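Local coordinates for 2-pyrone-4,6-dicarboxylic acid hydrolase, putative (Pseudomonas putida, PDB 2FFI), which probably hydrolyses the lactone ring of 2-pyrone-4,6-dicarboxylate, as a member of the TIM-barrel amidohydrolase family, at residues R91-Q95 / A96-E100; L258-S261 / A262-Q266; R70-L73 / S74-T78. All blocks are in the same frame, centred on the assembly; numbering follows the deposited sequence.

Contact 1: R91-Q95 / A96-E100; sequences RDVEQ and ATLAE
Ala99 N donates to Gln95 O over 2.9 Å, with an N-H...O angle of 163°, so the chain is already helical at Gln95. One residue back, at the N-cap, Glu94 O receives a weak bond from Thr97 N (3.1 Å), whose angle of 128° is well short of straight.

Thr97 turns its OG1 between the backbone N and the carbonyl carbon (chi1 75°), which aims the hydroxyl back at the residue before the helix. There it has two weak acceptors within reach, Glu94 O and, 3.3 Å from Thr97 OG1, Glu94 OE2. The Glu94 chain, bent at chi2, folds back over the first turn; the Glu94 and Thr97 side chains cross at about a right angle, the carboxylate coming beside the CG2 methyl. A valine in place of the threonine would keep the bulk but remove the hydroxyl, and would probably leave the Glu94 carboxylate without this polar neighbour. Val93 CG1 meets Leu98 CD1 at 3.5 Å; joining the residue before the N-cap to the fourth one after the cap, this pair is a hydrophobic staple.

The staple and the cap lie at the surface, where the loop following helix 70-78 runs into helix 95-102. Helix 127-136 covers one side of the turn: Gln95 and Ala99 touch Gln136, and Leu98 rests on Arg132.

Contact 2: L258-S261 / A262-Q266; sequences LGCS and AQLRQ
Arg265 reaches back to the loop before its helix and gives its NH1 to Cys260 O, a hydrogen bond of 2.8 Å. The acceptor lies in the guanidinium plane, at the group's edge, whereas seen from the carbonyl the donor is tilted 21° from the peptide plane. The N-H...O angle is 143°, so the bond is bent. Two turns in the side chain, at chi2 and chi3 (-54°), make the approach possible by folding the chain over the loop instead of leading it outward.

The second bond is a backbone one. Arg265 N donates to Ser261 O over 3.2 Å, closing the first helical turn. One arginine thus holds two successive carbonyls, Cys260 O by its side chain and Ser261 O by its main chain.

Both bonds belong to the N-terminal end of helix 262-276, with Ser261 at the N-cap. Ser261 OG stands 3.7 Å from Gln263 N, too long for a capping bond to that amide. Gly259, with positive phi, is the first residue after helix 248-258 to leave helical geometry, and only three residues separate the two helices of this TIM-barrel protein.

Apolar contacts accompany the bonds. Cys260 CB points toward the helix and meets the aliphatic part of the arginine, 3.6 Å from Arg265 CG. Cys260 CB also approaches Leu264 CB, at 4.1 Å. Helix 208-225 packs against the junction: Leu258 and Cys260 rest on Leu219, while Leu264 touches Glu223.

Contact 3: R70-L73 / S74-T78; sequences RYLL and SALQT
Helix 70-78 is a short helix of the TIM-barrel amidohydrolase fold, and here two of its successive turns meet. Three i to i+4 bonds give the evidence for alpha-helical winding: Ser74 N to Arg70 O at 2.9 Å, Ala75 N to Tyr71 O at 2.9 Å and Leu76 N to Leu72 O at 3.0 Å. The fourth, from Gln77 N to Leu73 O, is weak at 3.4 Å. Weak i to i+3 bonds accompany them, so Leu72 O is approached by both Ala75 N and Leu76 N, and Leu73 O by both Leu76 N and Gln77 N.

Among the side chains, Leu72 and Leu76 lie alongside each other and point the same way, their CD2 methyls 3.6 Å apart. Leu72 reaches its partner because its CG stands anti to the backbone N (chi1 177°), although its CB starts out directed away from the next turn. Both leucines are buried. The chain of Gln77 passes its CG beside Leu73 O. On the solvent-facing side Thr78 OG1 donates to Ser74 O over 2.8 Å, and that same carbonyl also takes a weak bond from Thr78 N.

Arg70, at the start of the helix, turns away and forms a salt bridge with Asp68. Around the helix, Ala75 and Thr78 touch Leu42 of helix 42-51, Tyr71 and Ala75 rest on the loop residues Val21 and Leu59, and Leu73 and Gln77 lie against Leu104.

From the N terminus, contact 3 comes first: it lies wholly within helix 70-78, after strand 56-57, and closes no loop. Contact 1 follows where the loop leaving that helix enters helix 95-102; the centres of the two are about 17 Å apart and their nearest atoms about 7 Å, so they do not touch. The five parallel strands from 108-110 to 231-234 come next along the chain. Contact 2 then closes the short loop between helices 248-258 and 262-276. Its centre is about 38 Å from that of contact 1, on the opposite side of the chain's centre. All three run in series; none nests within or crosses another.

Contact 1: R91-Q95 / A96-E100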
# COMPACT_ATOMS: atom_id res chain seq x y z
N ARG A 91 -13.80 13.14 -5.30
CA ARG A 91 -13.35 14.48 -4.91
C ARG A 91 -13.98 14.98 -3.61
O ARG A 91 -13.31 15.06 -2.60
CB ARG A 91 -13.64 15.48 -6.04
CG ARG A 91 -12.87 16.79 -5.91
CD ARG A 91 -11.47 16.69 -6.52
NE ARG A 91 -11.50 16.89 -7.98
CZ ARG A 91 -10.42 16.90 -8.76
NH1 ARG A 91 -9.21 16.73 -8.25
NH2 ARG A 91 -10.55 17.09 -10.07
N ASP A 92 -15.27 15.32 -3.64
CA ASP A 92 -15.94 15.81 -2.45
C ASP A 92 -16.81 14.76 -1.76
O ASP A 92 -17.83 14.32 -2.28
CB ASP A 92 -16.77 17.06 -2.79
CG ASP A 92 -17.51 16.95 -4.12
OD1 ASP A 92 -18.47 16.15 -4.22
OD2 ASP A 92 -17.12 17.66 -5.08
N VAL A 93 -16.38 14.35 -0.56
CA VAL A 93 -17.09 13.34 0.21
C VAL A 93 -17.36 13.85 1.62
O VAL A 93 -16.53 14.54 2.20
CB VAL A 93 -16.27 12.05 0.29
CG1 VAL A 93 -17.09 10.96 0.97
CG2 VAL A 93 -15.86 11.60 -1.11
N GLU A 94 -18.51 13.48 2.17
CA GLU A 94 -18.85 13.94 3.51
C GLU A 94 -18.33 13.06 4.65
O GLU A 94 -18.23 11.85 4.50
CB GLU A 94 -20.37 14.11 3.61
CG GLU A 94 -21.19 12.82 3.76
CD GLU A 94 -21.20 11.93 2.52
OE1 GLU A 94 -22.32 11.45 2.16
OE2 GLU A 94 -20.12 11.69 1.93
N GLN A 95 -18.01 13.68 5.78
CA GLN A 95 -17.50 12.95 6.93
C GLN A 95 -18.39 11.76 7.29
O GLN A 95 -17.90 10.72 7.74
CB GLN A 95 -17.40 13.85 8.16
CG GLN A 95 -16.32 14.90 8.07
CD GLN A 95 -14.92 14.35 8.24
OE1 GLN A 95 -13.97 15.12 8.38
NE2 GLN A 95 -14.78 13.03 8.22
N ALA A 96 -19.69 11.92 7.11
CA ALA A 96 -20.59 10.83 7.43
C ALA A 96 -20.12 9.50 6.83
O ALA A 96 -20.01 8.51 7.55
CB ALA A 96 -22.00 11.16 6.96
N THR A 97 -19.84 9.46 5.53
CA THR A 97 -19.43 8.19 4.95
C THR A 97 -18.04 7.75 5.40
O THR A 97 -17.79 6.55 5.49
CB THR A 97 -19.52 8.19 3.40
OG1 THR A 97 -18.44 8.94 2.84
CG2 THR A 97 -20.83 8.77 2.95
N LEU A 98 -17.14 8.70 5.68
CA LEU A 98 -15.79 8.34 6.12
C LEU A 98 -15.83 7.65 7.49
O LEU A 98 -15.10 6.69 7.74
CB LEU A 98 -14.89 9.58 6.21
CG LEU A 98 -14.35 10.20 4.91
CD1 LEU A 98 -15.50 10.68 4.07
CD2 LEU A 98 -13.41 11.36 5.24
N ALA A 99 -16.70 8.14 8.37
CA ALA A 99 -16.83 7.57 9.69
C ALA A 99 -17.35 6.16 9.56
O ALA A 99 -16.77 5.24 10.13
CB ALA A 99 -17.78 8.40 10.52
N GLU A 100 -18.43 6.00 8.81
CA GLU A 100 -19.04 4.68 8.61
C GLU A 100 -18.06 3.71 7.96
O GLU A 100 -18.21 2.50 8.12
CB GLU A 100 -20.30 4.80 7.75
CG GLU A 100 -21.04 3.47 7.56
CD GLU A 100 -22.54 3.66 7.35
OE1 GLU A 100 -22.91 4.52 6.50
OE2 GLU A 100 -23.34 2.96 8.02

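Contact 2: L258-S261 / A262-Q266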
# COMPACT_ATOMS: atom_id res chain seq x y z
N LEU A 258 15.79 -10.65 0.92
CA LEU A 258 16.35 -9.37 1.33
C LEU A 258 17.39 -9.58 2.41
O LEU A 258 18.35 -8.82 2.51
CB LEU A 258 15.25 -8.44 1.85
CG LEU A 258 14.18 -7.99 0.85
CD1 LEU A 258 13.11 -7.20 1.57
CD2 LEU A 258 14.83 -7.15 -0.24
N GLY A 259 17.19 -10.61 3.23
CA GLY A 259 18.12 -10.91 4.29
C GLY A 259 18.02 -9.93 5.44
O GLY A 259 19.02 -9.35 5.86
N CYS A 260 16.79 -9.75 5.93
CA CYS A 260 16.53 -8.84 7.04
C CYS A 260 16.72 -9.55 8.37
O CYS A 260 16.27 -10.68 8.54
CB CYS A 260 15.10 -8.31 6.96
SG CYS A 260 14.73 -7.43 5.45
N SER A 261 17.39 -8.88 9.30
CA SER A 261 17.61 -9.44 10.63
C SER A 261 16.26 -9.71 11.29
O SER A 261 15.26 -9.10 10.93
CB SER A 261 18.43 -8.48 11.49
OG SER A 261 17.72 -7.29 11.75
N ALA A 262 16.23 -10.61 12.26
CA ALA A 262 14.98 -10.93 12.94
C ALA A 262 14.22 -9.69 13.42
O ALA A 262 12.98 -9.67 13.39
CB ALA A 262 15.25 -11.87 14.11
N GLN A 263 14.94 -8.65 13.86
CA GLN A 263 14.30 -7.42 14.33
C GLN A 263 13.46 -6.70 13.28
O GLN A 263 12.29 -6.42 13.50
CB GLN A 263 15.34 -6.42 14.85
CG GLN A 263 15.96 -6.77 16.16
CD GLN A 263 16.61 -5.58 16.80
OE1 GLN A 263 15.96 -4.56 17.05
NE2 GLN A 263 17.90 -5.69 17.08
N LEU A 264 14.10 -6.40 12.15
CA LEU A 264 13.45 -5.71 11.04
C LEU A 264 12.26 -6.48 10.51
O LEU A 264 11.22 -5.90 10.20
CB LEU A 264 14.44 -5.48 9.90
CG LEU A 264 14.49 -4.08 9.29
CD1 LEU A 264 15.42 -4.12 8.09
CD2 LEU A 264 13.10 -3.62 8.90
N ARG A 265 12.41 -7.80 10.41
CA ARG A 265 11.33 -8.65 9.91
C ARG A 265 10.08 -8.53 10.78
O ARG A 265 8.97 -8.59 10.27
CB ARG A 265 11.76 -10.13 9.86
CG ARG A 265 12.88 -10.45 8.86
CD ARG A 265 12.73 -11.86 8.29
NE ARG A 265 12.65 -12.87 9.34
CZ ARG A 265 13.65 -13.19 10.16
NH1 ARG A 265 14.82 -12.57 10.03
NH2 ARG A 265 13.48 -14.11 11.10
N GLN A 266 10.28 -8.36 12.08
CA GLN A 266 9.14 -8.22 12.98
C GLN A 266 8.50 -6.86 12.78
O GLN A 266 7.30 -6.70 13.00
CB GLN A 266 9.58 -8.43 14.43
CG GLN A 266 9.93 -9.88 14.75
CD GLN A 266 8.72 -10.82 14.63
OE1 GLN A 266 7.78 -10.74 15.44
NE2 GLN A 266 8.73 -11.69 13.62

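Contact 3: R70-L73 / S74-T78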
# COMPACT_ATOMS: atom_id res chain seq x y z
N ARG A 70 -17.43 -1.07 -2.80
CA ARG A 70 -18.41 -2.05 -2.32
C ARG A 70 -17.85 -3.45 -2.03
O ARG A 70 -18.22 -4.07 -1.02
CB ARG A 70 -19.57 -2.18 -3.31
CG ARG A 70 -20.52 -1.00 -3.38
CD ARG A 70 -21.63 -1.25 -4.42
NE ARG A 70 -21.07 -1.38 -5.77
CZ ARG A 70 -21.76 -1.79 -6.83
NH1 ARG A 70 -23.04 -2.12 -6.70
NH2 ARG A 70 -21.17 -1.88 -8.02
N TYR A 71 -16.98 -3.96 -2.90
CA TYR A 71 -16.43 -5.29 -2.69
C TYR A 71 -15.48 -5.25 -1.50
O TYR A 71 -15.54 -6.12 -0.63
CB TYR A 71 -15.71 -5.78 -3.94
CG TYR A 71 -15.49 -7.28 -3.95
CD1 TYR A 71 -16.55 -8.16 -4.15
CD2 TYR A 71 -14.23 -7.81 -3.73
CE1 TYR A 71 -16.36 -9.53 -4.12
CE2 TYR A 71 -14.02 -9.19 -3.69
CZ TYR A 71 -15.08 -10.04 -3.89
OH TYR A 71 -14.87 -11.39 -3.83
N LEU A 72 -14.61 -4.25 -1.46
CA LEU A 72 -13.68 -4.12 -0.35
C LEU A 72 -14.46 -4.02 0.96
O LEU A 72 -14.18 -4.75 1.92
CB LEU A 72 -12.81 -2.89 -0.55
CG LEU A 72 -11.79 -2.53 0.53
CD1 LEU A 72 -10.71 -1.62 -0.04
CD2 LEU A 72 -12.51 -1.84 1.68
N LEU A 73 -15.46 -3.14 0.99
CA LEU A 73 -16.28 -2.97 2.19
C LEU A 73 -16.99 -4.26 2.61
O LEU A 73 -17.07 -4.56 3.80
CB LEU A 73 -17.30 -1.85 1.97
CG LEU A 73 -16.92 -0.46 2.47
CD1 LEU A 73 -15.51 -0.09 2.07
CD2 LEU A 73 -17.91 0.53 1.93
N SER A 74 -17.50 -5.01 1.62
CA SER A 74 -18.21 -6.27 1.84
C SER A 74 -17.27 -7.37 2.37
O SER A 74 -17.69 -8.27 3.12
CB SER A 74 -18.83 -6.71 0.51
OG SER A 74 -19.89 -7.64 0.70
N ALA A 75 -16.00 -7.30 1.99
CA ALA A 75 -15.03 -8.30 2.42
C ALA A 75 -14.50 -7.98 3.82
O ALA A 75 -14.04 -8.87 4.53
CB ALA A 75 -13.87 -8.38 1.41
N LEU A 76 -14.55 -6.70 4.19
CA LEU A 76 -14.07 -6.28 5.50
C LEU A 76 -15.02 -6.83 6.57
O LEU A 76 -14.57 -7.34 7.61
CB LEU A 76 -14.02 -4.75 5.57
CG LEU A 76 -12.65 -4.09 5.73
CD1 LEU A 76 -11.61 -4.88 4.99
CD2 LEU A 76 -12.71 -2.66 5.22
N GLN A 77 -16.32 -6.74 6.31
CA GLN A 77 -17.32 -7.22 7.26
C GLN A 77 -17.35 -8.75 7.29
O GLN A 77 -17.68 -9.35 8.33
CB GLN A 77 -18.70 -6.68 6.86
CG GLN A 77 -18.72 -5.23 6.44
CD GLN A 77 -20.04 -4.83 5.81
OE1 GLN A 77 -20.74 -5.67 5.21
NE2 GLN A 77 -20.39 -3.55 5.91
N THR A 78 -17.01 -9.37 6.16
CA THR A 78 -16.99 -10.83 6.03
C THR A 78 -16.03 -11.46 7.03
O THR A 78 -16.32 -12.48 7.64
CB THR A 78 -16.61 -11.21 4.59
OG1 THR A 78 -17.73 -10.98 3.73
CG2 THR A 78 -16.21 -12.67 4.49